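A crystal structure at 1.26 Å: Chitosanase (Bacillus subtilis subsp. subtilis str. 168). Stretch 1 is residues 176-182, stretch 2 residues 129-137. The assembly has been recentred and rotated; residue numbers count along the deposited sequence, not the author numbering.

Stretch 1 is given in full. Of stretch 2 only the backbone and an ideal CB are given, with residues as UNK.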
# COMPACT_ATOMS: atom_id res chain seq x y z
N ASP A 176 -23.28 9.16 -6.11
CA ASP A 176 -22.67 10.12 -5.20
C ASP A 176 -21.35 9.56 -4.67
O ASP A 176 -21.30 8.44 -4.16
CB ASP A 176 -23.63 10.39 -4.04
CG ASP A 176 -23.08 11.39 -3.06
OD1 ASP A 176 -22.31 10.99 -2.17
OD2 ASP A 176 -23.40 12.59 -3.19
N GLU A 177 -20.29 10.36 -4.79
CA GLU A 177 -18.95 9.85 -4.46
C GLU A 177 -18.80 9.57 -2.97
O GLU A 177 -18.10 8.63 -2.59
CB GLU A 177 -17.88 10.82 -4.95
CG GLU A 177 -16.46 10.40 -4.57
CD GLU A 177 -15.39 11.18 -5.31
OE1 GLU A 177 -15.70 11.83 -6.33
OE2 GLU A 177 -14.22 11.13 -4.87
N LYS A 178 -19.43 10.38 -2.12
CA LYS A 178 -19.32 10.13 -0.68
C LYS A 178 -20.02 8.83 -0.30
O LYS A 178 -19.48 8.04 0.49
CB LYS A 178 -19.86 11.32 0.10
CG LYS A 178 -19.14 12.63 -0.22
CD LYS A 178 -19.58 13.77 0.69
CE LYS A 178 -18.83 15.05 0.33
NZ LYS A 178 -19.20 16.18 1.23
N LYS A 179 -21.20 8.58 -0.87
CA LYS A 179 -21.88 7.31 -0.63
C LYS A 179 -21.08 6.15 -1.21
O LYS A 179 -20.95 5.10 -0.57
CB LYS A 179 -23.27 7.35 -1.25
CG LYS A 179 -24.18 6.21 -0.81
CD LYS A 179 -25.63 6.48 -1.19
CE LYS A 179 -25.96 5.93 -2.57
NZ LYS A 179 -27.26 6.45 -3.10
N TRP A 180 -20.54 6.32 -2.41
CA TRP A 180 -19.73 5.28 -3.03
C TRP A 180 -18.52 4.93 -2.17
O TRP A 180 -18.20 3.75 -1.98
CB TRP A 180 -19.28 5.73 -4.42
CG TRP A 180 -18.55 4.68 -5.20
CD1 TRP A 180 -19.10 3.78 -6.07
CD2 TRP A 180 -17.14 4.43 -5.20
NE1 TRP A 180 -18.12 2.98 -6.60
CE2 TRP A 180 -16.91 3.36 -6.09
CE3 TRP A 180 -16.06 5.00 -4.54
CZ2 TRP A 180 -15.63 2.85 -6.33
CZ3 TRP A 180 -14.79 4.50 -4.77
CH2 TRP A 180 -14.59 3.44 -5.66
N LEU A 181 -17.83 5.95 -1.65
CA LEU A 181 -16.64 5.69 -0.85
C LEU A 181 -16.98 4.97 0.45
O LEU A 181 -16.22 4.11 0.90
CB LEU A 181 -15.89 6.99 -0.57
CG LEU A 181 -14.53 6.84 0.11
CD1 LEU A 181 -13.56 6.07 -0.78
CD2 LEU A 181 -13.98 8.21 0.50
N ASN A 182 -18.12 5.31 1.07
CA ASN A 182 -18.52 4.57 2.26
C ASN A 182 -18.76 3.10 1.95
O ASN A 182 -18.37 2.22 2.72
CB ASN A 182 -19.76 5.21 2.88
CG ASN A 182 -19.45 6.53 3.55
OD1 ASN A 182 -18.33 6.76 4.00
ND2 ASN A 182 -20.45 7.40 3.64
N UNK A 129 -12.95 5.53 -12.43
CA UNK A 129 -14.15 5.51 -11.61
C UNK A 129 -14.77 6.88 -11.42
O UNK A 129 -15.81 6.99 -10.76
CB UNK A 129 -13.83 4.90 -10.24
N UNK A 130 -14.17 7.93 -11.98
CA UNK A 130 -14.71 9.27 -11.82
C UNK A 130 -14.54 9.87 -10.45
O UNK A 130 -15.30 10.77 -10.07
CB UNK A 130 -16.20 9.26 -12.17
N UNK A 131 -13.56 9.41 -9.68
CA UNK A 131 -13.36 9.95 -8.34
C UNK A 131 -12.82 11.37 -8.45
O UNK A 131 -11.88 11.64 -9.22
CB UNK A 131 -12.41 9.07 -7.53
N UNK A 132 -13.42 12.29 -7.70
CA UNK A 132 -12.97 13.67 -7.69
C UNK A 132 -12.34 14.12 -6.37
O UNK A 132 -11.61 15.11 -6.37
CB UNK A 132 -14.15 14.58 -8.02
N UNK A 133 -12.60 13.42 -5.27
CA UNK A 133 -12.13 13.91 -3.98
C UNK A 133 -10.75 13.38 -3.65
O UNK A 133 -10.38 12.25 -4.00
CB UNK A 133 -13.11 13.52 -2.87
N UNK A 134 -9.98 14.21 -2.96
CA UNK A 134 -8.66 13.78 -2.52
C UNK A 134 -8.77 12.60 -1.56
O UNK A 134 -7.93 11.69 -1.60
CB UNK A 134 -7.91 14.94 -1.85
N UNK A 135 -9.77 12.59 -0.68
CA UNK A 135 -9.90 11.49 0.26
C UNK A 135 -10.14 10.17 -0.47
O UNK A 135 -9.51 9.16 -0.17
CB UNK A 135 -11.04 11.77 1.24
N UNK A 136 -11.04 10.16 -1.46
CA UNK A 136 -11.27 8.91 -2.18
C UNK A 136 -10.01 8.44 -2.89
O UNK A 136 -9.68 7.25 -2.87
CB UNK A 136 -12.41 9.08 -3.19
N UNK A 137 -9.27 9.37 -3.51
CA UNK A 137 -8.01 9.01 -4.16
C UNK A 137 -7.00 8.48 -3.15
O UNK A 137 -6.26 7.53 -3.43
CB UNK A 137 -7.43 10.22 -4.90

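Position 129 points its CA-to-CB bond toward stretch 1, but the ideal CB still lies 4.8 Å from Trp180 CZ2. A small or medium apolar side chain would suit the neighbourhood of the indole. The residue is Ala129, whose methyl stops short of real contact.

At position 130 phi is 73° and psi 23°, a left-handed conformation that strains most residues with a CB. Nothing of stretch 1 lies within 5.5 Å of the ideal CB, so the backbone rather than the neighbour sets the preference, with glycine first and asparagine a fair second. Gly130 ends the preceding helix in a Schellman motif.

Position 131 has its CB sideways, 3.8 Å from Glu177 OE2, yet the Trp180 ring lies within reach of a longer chain. Leucine, isoleucine or methionine could all exploit it. Leu131, with chi1 m and chi2 t, brings CD2 to 3.8 Å from Trp180 CZ3; the same methyl makes an off-centre CH-pi contact with the six-membered ring, 4.2 Å from its centroid.

Position 132 serves stretch 1 through its backbone: its N donates to Glu177 OE1 at 2.7 Å, nearly linear at 168°. That bond asks for a free amide, which excludes proline, while the sideways CB allows many polar residues. Lys132 is found, its extended chain leading away from the contact.

Position 133 faces the carboxylate squarely. Its N donates to Glu177 OE2 at 2.8 Å, the ideal CB is 3.3 Å from that same oxygen, and a helix begins at the next residue. A small hydroxyl residue, serine or threonine, can both donate to the carboxylate and cap the helix; aspartate would cap but set charge against charge. Thr133 does both: OG1 donates to Glu177 OE2 at 2.7 Å and accepts from the N of residue 136 at 3.1 Å.

Position 134 points away, and stretch 1 places no demand on it; the residue is Ala134.

Position 135 is sideways, its ideal CB 4.7 Å from Leu181 CD2, which favours a branched or long apolar chain. Leu135 packs its CG 4.0 Å from Leu181 CD2.

Position 136 points straight at stretch 1. Its ideal CB is a tight 3.2 Å from Glu177 OE2 and 4.0 Å from Leu181 CD1, so a small residue, alanine or glycine, is indicated, alanine being the better helix former. Ala136 fits, its CA also lying 3.9 Å from Leu181 CD2.

Position 137 points away, leaving room for a long polar chain. Arg137 turns NH2 back to its own stretch, donating to Leu131 O at 3.1 Å.

Stretch 2, residues 129-137: AGLKTALAR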
# COMPACT_ATOMS: atom_id res chain seq x y z
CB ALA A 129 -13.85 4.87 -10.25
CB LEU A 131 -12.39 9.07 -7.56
CG LEU A 131 -12.79 7.59 -7.47
CD1 LEU A 131 -11.89 6.84 -6.53
CD2 LEU A 131 -14.24 7.45 -7.04
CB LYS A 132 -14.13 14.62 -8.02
CG LYS A 132 -14.67 14.46 -9.43
CD LYS A 132 -15.80 15.45 -9.70
CE LYS A 132 -16.25 15.40 -11.15
NZ LYS A 132 -17.41 16.30 -11.39
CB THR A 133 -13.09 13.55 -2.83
OG1 THR A 133 -13.08 12.14 -2.60
CG2 THR A 133 -14.52 14.05 -3.11
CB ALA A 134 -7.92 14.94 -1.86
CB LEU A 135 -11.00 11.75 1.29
CG LEU A 135 -11.28 10.58 2.24
CD1 LEU A 135 -10.03 10.16 3.03
CD2 LEU A 135 -12.42 10.90 3.18
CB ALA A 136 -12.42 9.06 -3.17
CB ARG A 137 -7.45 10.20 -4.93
CG ARG A 137 -8.27 10.54 -6.17
CD ARG A 137 -7.74 11.78 -6.86
NE ARG A 137 -8.63 12.18 -7.96
CZ ARG A 137 -8.73 13.41 -8.44
NH1 ARG A 137 -8.00 14.39 -7.94
NH2 ARG A 137 -9.57 13.66 -9.44
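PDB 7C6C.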